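Local coordinates for protein plasma serine protease inhibitor (Homo sapiens, PDB 3DY0) that inhibits serine proteases irreversibly in a heparin-dependent manner, regulating proteolysis in blood plasma and other body fluids and secretions, at residues D15-L20 with Q241-L246; G274-E279 with M311-V316. All blocks are in the same frame, centred on the assembly; numbering follows the deposited sequence.

Contact 1. Residues D15-L20 with Q241-L246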
loop_
_atom_site.group_PDB
_atom_site.type_symbol
_atom_site.label_atom_id
_atom_site.label_comp_id
_atom_site.label_asym_id
_atom_site.label_seq_id
_atom_site.Cartn_x
_atom_site.Cartn_y
_atom_site.Cartn_z
ATOM N N ASP A 15 -10.721 3.086 5.181
ATOM C CA ASP A 15 -11.951 3.084 4.409
ATOM C C ASP A 15 -11.603 2.336 3.120
ATOM O O ASP A 15 -12.423 1.597 2.575
ATOM C CB ASP A 15 -12.404 4.510 4.095
ATOM C CG ASP A 15 -13.056 5.192 5.287
ATOM O OD1 ASP A 15 -13.352 6.401 5.193
ATOM O OD2 ASP A 15 -13.282 4.521 6.315
ATOM N N LEU A 16 -10.375 2.517 2.635
ATOM C CA LEU A 16 -9.950 1.816 1.425
ATOM C C LEU A 16 -9.850 0.323 1.725
ATOM O O LEU A 16 -10.316 -0.512 0.943
ATOM C CB LEU A 16 -8.596 2.339 0.927
ATOM C CG LEU A 16 -8.031 1.623 -0.309
ATOM C CD1 LEU A 16 -9.067 1.584 -1.425
ATOM C CD2 LEU A 16 -6.773 2.342 -0.774
ATOM N N TYR A 17 -9.251 -0.017 2.859
ATOM C CA TYR A 17 -9.128 -1.419 3.231
ATOM C C TYR A 17 -10.503 -2.083 3.226
ATOM O O TYR A 17 -10.686 -3.150 2.643
ATOM C CB TYR A 17 -8.522 -1.573 4.629
ATOM C CG TYR A 17 -8.572 -3.006 5.104
ATOM C CD1 TYR A 17 -7.553 -3.906 4.791
ATOM C CD2 TYR A 17 -9.704 -3.497 5.759
ATOM C CE1 TYR A 17 -7.664 -5.265 5.116
ATOM C CE2 TYR A 17 -9.829 -4.841 6.077
ATOM C CZ TYR A 17 -8.810 -5.720 5.753
ATOM O OH TYR A 17 -8.963 -7.055 6.040
ATOM N N ARG A 18 -11.465 -1.453 3.892
ATOM C CA ARG A 18 -12.807 -2.013 3.968
ATOM C C ARG A 18 -13.484 -2.152 2.607
ATOM O O ARG A 18 -14.200 -3.124 2.370
ATOM C CB ARG A 18 -13.674 -1.189 4.927
ATOM C CG ARG A 18 -13.389 -1.484 6.400
ATOM C CD ARG A 18 -14.318 -0.692 7.324
ATOM N NE ARG A 18 -13.928 0.709 7.421
ATOM C CZ ARG A 18 -13.038 1.181 8.290
ATOM N NH1 ARG A 18 -12.446 0.360 9.152
ATOM N NH2 ARG A 18 -12.735 2.471 8.291
ATOM N N ALA A 19 -13.257 -1.194 1.711
ATOM C CA ALA A 19 -13.845 -1.266 0.375
ATOM C C ALA A 19 -13.290 -2.489 -0.357
ATOM O O ALA A 19 -14.032 -3.229 -1.011
ATOM C CB ALA A 19 -13.528 0.005 -0.409
ATOM N N LEU A 20 -11.980 -2.697 -0.246
ATOM C CA LEU A 20 -11.337 -3.837 -0.890
ATOM C C LEU A 20 -11.825 -5.153 -0.287
ATOM O O LEU A 20 -12.129 -6.104 -1.009
ATOM C CB LEU A 20 -9.814 -3.732 -0.747
ATOM C CG LEU A 20 -9.173 -2.543 -1.465
ATOM C CD1 LEU A 20 -7.662 -2.573 -1.231
ATOM C CD2 LEU A 20 -9.497 -2.606 -2.958
ATOM N N GLN A 241 -15.703 -7.755 12.814
ATOM C CA GLN A 241 -15.752 -6.771 13.883
ATOM C C GLN A 241 -14.443 -5.991 13.953
ATOM O O GLN A 241 -14.444 -4.773 14.129
ATOM C CB GLN A 241 -16.019 -7.472 15.217
ATOM C CG GLN A 241 -16.036 -6.546 16.419
ATOM C CD GLN A 241 -16.610 -7.219 17.647
ATOM O OE1 GLN A 241 -17.798 -7.547 17.690
ATOM N NE2 GLN A 241 -15.770 -7.441 18.648
ATOM N N VAL A 242 -13.324 -6.696 13.818
ATOM C CA VAL A 242 -12.026 -6.039 13.855
ATOM C C VAL A 242 -11.878 -5.131 12.636
ATOM O O VAL A 242 -11.455 -3.983 12.759
ATOM C CB VAL A 242 -10.877 -7.077 13.899
ATOM C CG1 VAL A 242 -9.531 -6.403 13.645
ATOM C CG2 VAL A 242 -10.861 -7.757 15.266
ATOM N N GLU A 243 -12.245 -5.636 11.463
ATOM C CA GLU A 243 -12.150 -4.839 10.240
ATOM C C GLU A 243 -12.986 -3.563 10.354
ATOM O O GLU A 243 -12.549 -2.489 9.938
ATOM C CB GLU A 243 -12.603 -5.665 9.033
ATOM C CG GLU A 243 -11.679 -6.832 8.714
ATOM C CD GLU A 243 -12.189 -7.689 7.575
ATOM O OE1 GLU A 243 -13.348 -8.143 7.657
ATOM O OE2 GLU A 243 -11.436 -7.916 6.605
ATOM N N ASN A 244 -14.182 -3.675 10.922
ATOM C CA ASN A 244 -15.043 -2.505 11.082
ATOM C C ASN A 244 -14.440 -1.478 12.039
ATOM O O ASN A 244 -14.706 -0.278 11.924
ATOM C CB ASN A 244 -16.430 -2.913 11.600
ATOM C CG ASN A 244 -17.186 -3.800 10.626
ATOM O OD1 ASN A 244 -17.000 -3.715 9.412
ATOM N ND2 ASN A 244 -18.065 -4.643 11.158
ATOM N N GLY A 245 -13.619 -1.949 12.974
ATOM C CA GLY A 245 -13.013 -1.061 13.948
ATOM C C GLY A 245 -11.666 -0.470 13.576
ATOM O O GLY A 245 -11.148 0.394 14.287
ATOM N N LEU A 246 -11.088 -0.919 12.467
ATOM C CA LEU A 246 -9.791 -0.392 12.059
ATOM C C LEU A 246 -9.871 1.102 11.788
ATOM O O LEU A 246 -10.813 1.580 11.155
ATOM C CB LEU A 246 -9.290 -1.096 10.798
ATOM C CG LEU A 246 -9.034 -2.598 10.906
ATOM C CD1 LEU A 246 -8.626 -3.135 9.548
ATOM C CD2 LEU A 246 -7.951 -2.871 11.946
HETATM O O HOH W 1 -11.694 4.352 10.183
#

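Contact 2. Residues G274-E279 with M311-V316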
loop_
_atom_site.group_PDB
_atom_site.type_symbol
_atom_site.label_atom_id
_atom_site.label_comp_id
_atom_site.label_asym_id
_atom_site.label_seq_id
_atom_site.Cartn_x
_atom_site.Cartn_y
_atom_site.Cartn_z
ATOM N N GLY A 274 -1.898 -8.471 -3.881
ATOM C CA GLY A 274 -3.136 -7.791 -4.178
ATOM C C GLY A 274 -2.992 -7.096 -5.516
ATOM O O GLY A 274 -1.960 -6.494 -5.803
ATOM N N SER A 275 -4.031 -7.195 -6.336
ATOM C CA SER A 275 -4.049 -6.572 -7.654
ATOM C C SER A 275 -5.389 -5.863 -7.771
ATOM O O SER A 275 -6.435 -6.513 -7.785
ATOM C CB SER A 275 -3.923 -7.639 -8.742
ATOM O OG SER A 275 -3.959 -7.055 -10.029
ATOM N N TYR A 276 -5.364 -4.537 -7.853
ATOM C CA TYR A 276 -6.599 -3.773 -7.926
ATOM C C TYR A 276 -6.728 -2.719 -9.009
ATOM O O TYR A 276 -5.748 -2.131 -9.455
ATOM C CB TYR A 276 -6.853 -3.085 -6.572
ATOM C CG TYR A 276 -6.620 -3.990 -5.385
ATOM C CD1 TYR A 276 -5.404 -3.972 -4.693
ATOM C CD2 TYR A 276 -7.583 -4.918 -4.999
ATOM C CE1 TYR A 276 -5.159 -4.869 -3.646
ATOM C CE2 TYR A 276 -7.347 -5.816 -3.962
ATOM C CZ TYR A 276 -6.133 -5.787 -3.291
ATOM O OH TYR A 276 -5.899 -6.699 -2.286
ATOM N N GLN A 277 -7.971 -2.505 -9.428
ATOM C CA GLN A 277 -8.300 -1.469 -10.397
ATOM C C GLN A 277 -8.978 -0.467 -9.474
ATOM O O GLN A 277 -10.188 -0.520 -9.241
ATOM C CB GLN A 277 -9.273 -2.001 -11.453
ATOM C CG GLN A 277 -8.665 -3.083 -12.335
ATOM C CD GLN A 277 -7.601 -2.563 -13.290
ATOM O OE1 GLN A 277 -6.651 -3.276 -13.620
ATOM N NE2 GLN A 277 -7.763 -1.325 -13.754
ATOM N N LEU A 278 -8.174 0.430 -8.918
ATOM C CA LEU A 278 -8.665 1.404 -7.962
ATOM C C LEU A 278 -9.734 2.362 -8.467
ATOM O O LEU A 278 -10.482 2.918 -7.669
ATOM C CB LEU A 278 -7.484 2.182 -7.376
ATOM C CG LEU A 278 -6.482 1.307 -6.609
ATOM C CD1 LEU A 278 -5.320 2.173 -6.156
ATOM C CD2 LEU A 278 -7.148 0.641 -5.406
ATOM N N GLU A 279 -9.818 2.549 -9.779
ATOM C CA GLU A 279 -10.824 3.456 -10.318
ATOM C C GLU A 279 -12.225 2.928 -10.026
ATOM O O GLU A 279 -13.195 3.686 -10.003
ATOM C CB GLU A 279 -10.626 3.666 -11.828
ATOM C CG GLU A 279 -10.959 2.482 -12.720
ATOM C CD GLU A 279 -9.845 1.464 -12.827
ATOM O OE1 GLU A 279 -10.007 0.514 -13.626
ATOM O OE2 GLU A 279 -8.810 1.608 -12.132
ATOM N N MET A 311 -6.525 3.429 -12.402
ATOM C CA MET A 311 -5.432 3.555 -11.451
ATOM C C MET A 311 -5.197 2.139 -10.965
ATOM O O MET A 311 -5.911 1.644 -10.092
ATOM C CB MET A 311 -5.821 4.450 -10.275
ATOM C CG MET A 311 -4.650 4.735 -9.344
ATOM S SD MET A 311 -5.079 5.719 -7.900
ATOM C CE MET A 311 -5.262 7.328 -8.643
ATOM N N VAL A 312 -4.193 1.487 -11.540
ATOM C CA VAL A 312 -3.873 0.112 -11.181
ATOM C C VAL A 312 -2.872 0.033 -10.034
ATOM O O VAL A 312 -1.920 0.809 -9.971
ATOM C CB VAL A 312 -3.312 -0.656 -12.401
ATOM C CG1 VAL A 312 -4.351 -0.682 -13.515
ATOM C CG2 VAL A 312 -2.033 -0.005 -12.891
ATOM N N HIS A 313 -3.102 -0.909 -9.123
ATOM C CA HIS A 313 -2.222 -1.103 -7.976
ATOM C C HIS A 313 -1.875 -2.582 -7.874
ATOM O O HIS A 313 -2.741 -3.442 -8.039
ATOM C CB HIS A 313 -2.913 -0.666 -6.673
ATOM C CG HIS A 313 -2.014 -0.695 -5.470
ATOM N ND1 HIS A 313 -1.018 0.234 -5.264
ATOM C CD2 HIS A 313 -1.951 -1.551 -4.422
ATOM C CE1 HIS A 313 -0.379 -0.046 -4.141
ATOM N NE2 HIS A 313 -0.926 -1.125 -3.610
ATOM N N LYS A 314 -0.605 -2.874 -7.620
ATOM C CA LYS A 314 -0.150 -4.247 -7.448
ATOM C C LYS A 314 0.780 -4.215 -6.253
ATOM O O LYS A 314 1.663 -3.360 -6.175
ATOM C CB LYS A 314 0.612 -4.734 -8.682
ATOM C CG LYS A 314 1.169 -6.149 -8.553
ATOM C CD LYS A 314 0.060 -7.174 -8.407
ATOM C CE LYS A 314 0.626 -8.589 -8.329
ATOM N NZ LYS A 314 1.413 -8.931 -9.548
ATOM N N ALA A 315 0.572 -5.134 -5.318
ATOM C CA ALA A 315 1.395 -5.202 -4.118
ATOM C C ALA A 315 1.658 -6.661 -3.768
ATOM O O ALA A 315 0.780 -7.509 -3.917
ATOM C CB ALA A 315 0.683 -4.507 -2.967
ATOM N N VAL A 316 2.870 -6.949 -3.304
ATOM C CA VAL A 316 3.235 -8.313 -2.941
ATOM C C VAL A 316 4.029 -8.315 -1.645
ATOM O O VAL A 316 4.683 -7.327 -1.302
ATOM C CB VAL A 316 4.104 -8.997 -4.041
ATOM C CG1 VAL A 316 3.385 -8.975 -5.379
ATOM C CG2 VAL A 316 5.457 -8.307 -4.147
HETATM O O HOH W 2 -2.947 -4.800 -10.674
#

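Contact 1. Residues D15-L20 with Q241-L246
Asp15 takes part through a neighbour one helical turn on: its OD2 forms a salt bridge with Arg18 NH2 at 2.9 Å and lies close to the guanidinium plane, which helps fix the rotation of that group. Tyr17 has CG anti to the backbone N (chi1 172°), sending its ring toward helix 239-245. Its OH donates to Glu243 OE2 at 2.7 Å, on the anti lone pair, with the carboxylate at the ring edge. Over one face sits Leu246 CD1, 4.3 Å from the ring centroid and near the normal, a CH-pi contact. This is the packing of serpin helix A (12-23) against the short helix that precedes the heparin-binding helix 248-257; the two segments run roughly antiparallel. Glu243 OE2 also salt-bridges a basic side chain of the bound peptide. Arg18 bends at chi3 (-76°) so that NH1 reaches two carbonyls near the end of helix 239-245. Glu243 O is met at 3.0 Å, nearly along its C=O axis, and Leu246 O at 2.9 Å on a lone pair, the straighter bond (169°). Both acceptors lie close to the guanidinium plane; the positive charge probably complements the partial negative charge of this helix end. Arg18 NH2 also donates to water 1.

Contact 2. Residues G274-E279 with M311-V316
The rings of Tyr276 and His313 meet edge to edge, Tyr276 CD1 lying 4.2 Å from His313 CD2, near both ring planes, so neither stacks on the other. Leu278 CD1 approaches the imidazole obliquely and packs on His313 CB at 3.8 Å. Both imidazole nitrogens are bonded elsewhere: ND1 pairs with Thr330 OG1 and NE2 with the backbone N of Ser32, consistent with a neutral ring protonated on ND1. The phenol leans back over Gly274, its OH 3.5 Å from Gly274 CA, and bonds Phe30 N.

Beneath these rings the backbones form an antiparallel ladder, with axes 174° apart. Gly274 with Ala315 and Tyr276 with His313 are hydrogen-bonded pairs; the Tyr276 N to His313 O bond is 2.8 Å long and nearly straight (170°). In serpin terms these are neighbouring strands of sheet A, with 311-316 also bonded along its other edge to strand 323-335, the cleaved reactive centre loop inserted into the sheet.

On the face of Ser275 and Gln277, the Gln277 amide lies beside Val312, whose CG1 is 3.5 Å from OE1. Beyond the Gln277-Val312 pair one further backbone bond, from Leu278 N to Met311 O, is more bent (138°). Glu279, bent at chi2, brings OE2 to Met311 N at 2.9 Å, from above the carboxylate plane. Its OE1 accepts from Gln277 NE2 on the syn lone pair, so both carboxylate oxygens are held. Leu278 CD1 also touches Met311 SD, 4.0 Å away. Water 2 bonds Ser275 OG and donates to His313 O.

In the fold
The two contacts have their centres about 17 Å apart and share no secondary-structure element, yet they touch where Leu20 CD2 of helix 12-23 packs 3.6 Å from Tyr276 CD2. Strand 29-31 joins them further: Leu16, Tyr17 and Leu20 pack on it from contact 1, Tyr276 and His313 from contact 2. Contact 2 lies nearer the chain centre, about 9 Å against 15 Å, but on the face away from these rings Ser275 and Gln277 are exposed, while Val312 is buried. Contact 1, largely buried itself, lies on the heparin side of the molecule. Its polar bonds all start from side chains, whereas backbone bonds dominate contact 2, with one carboxylate taking a further backbone N-H.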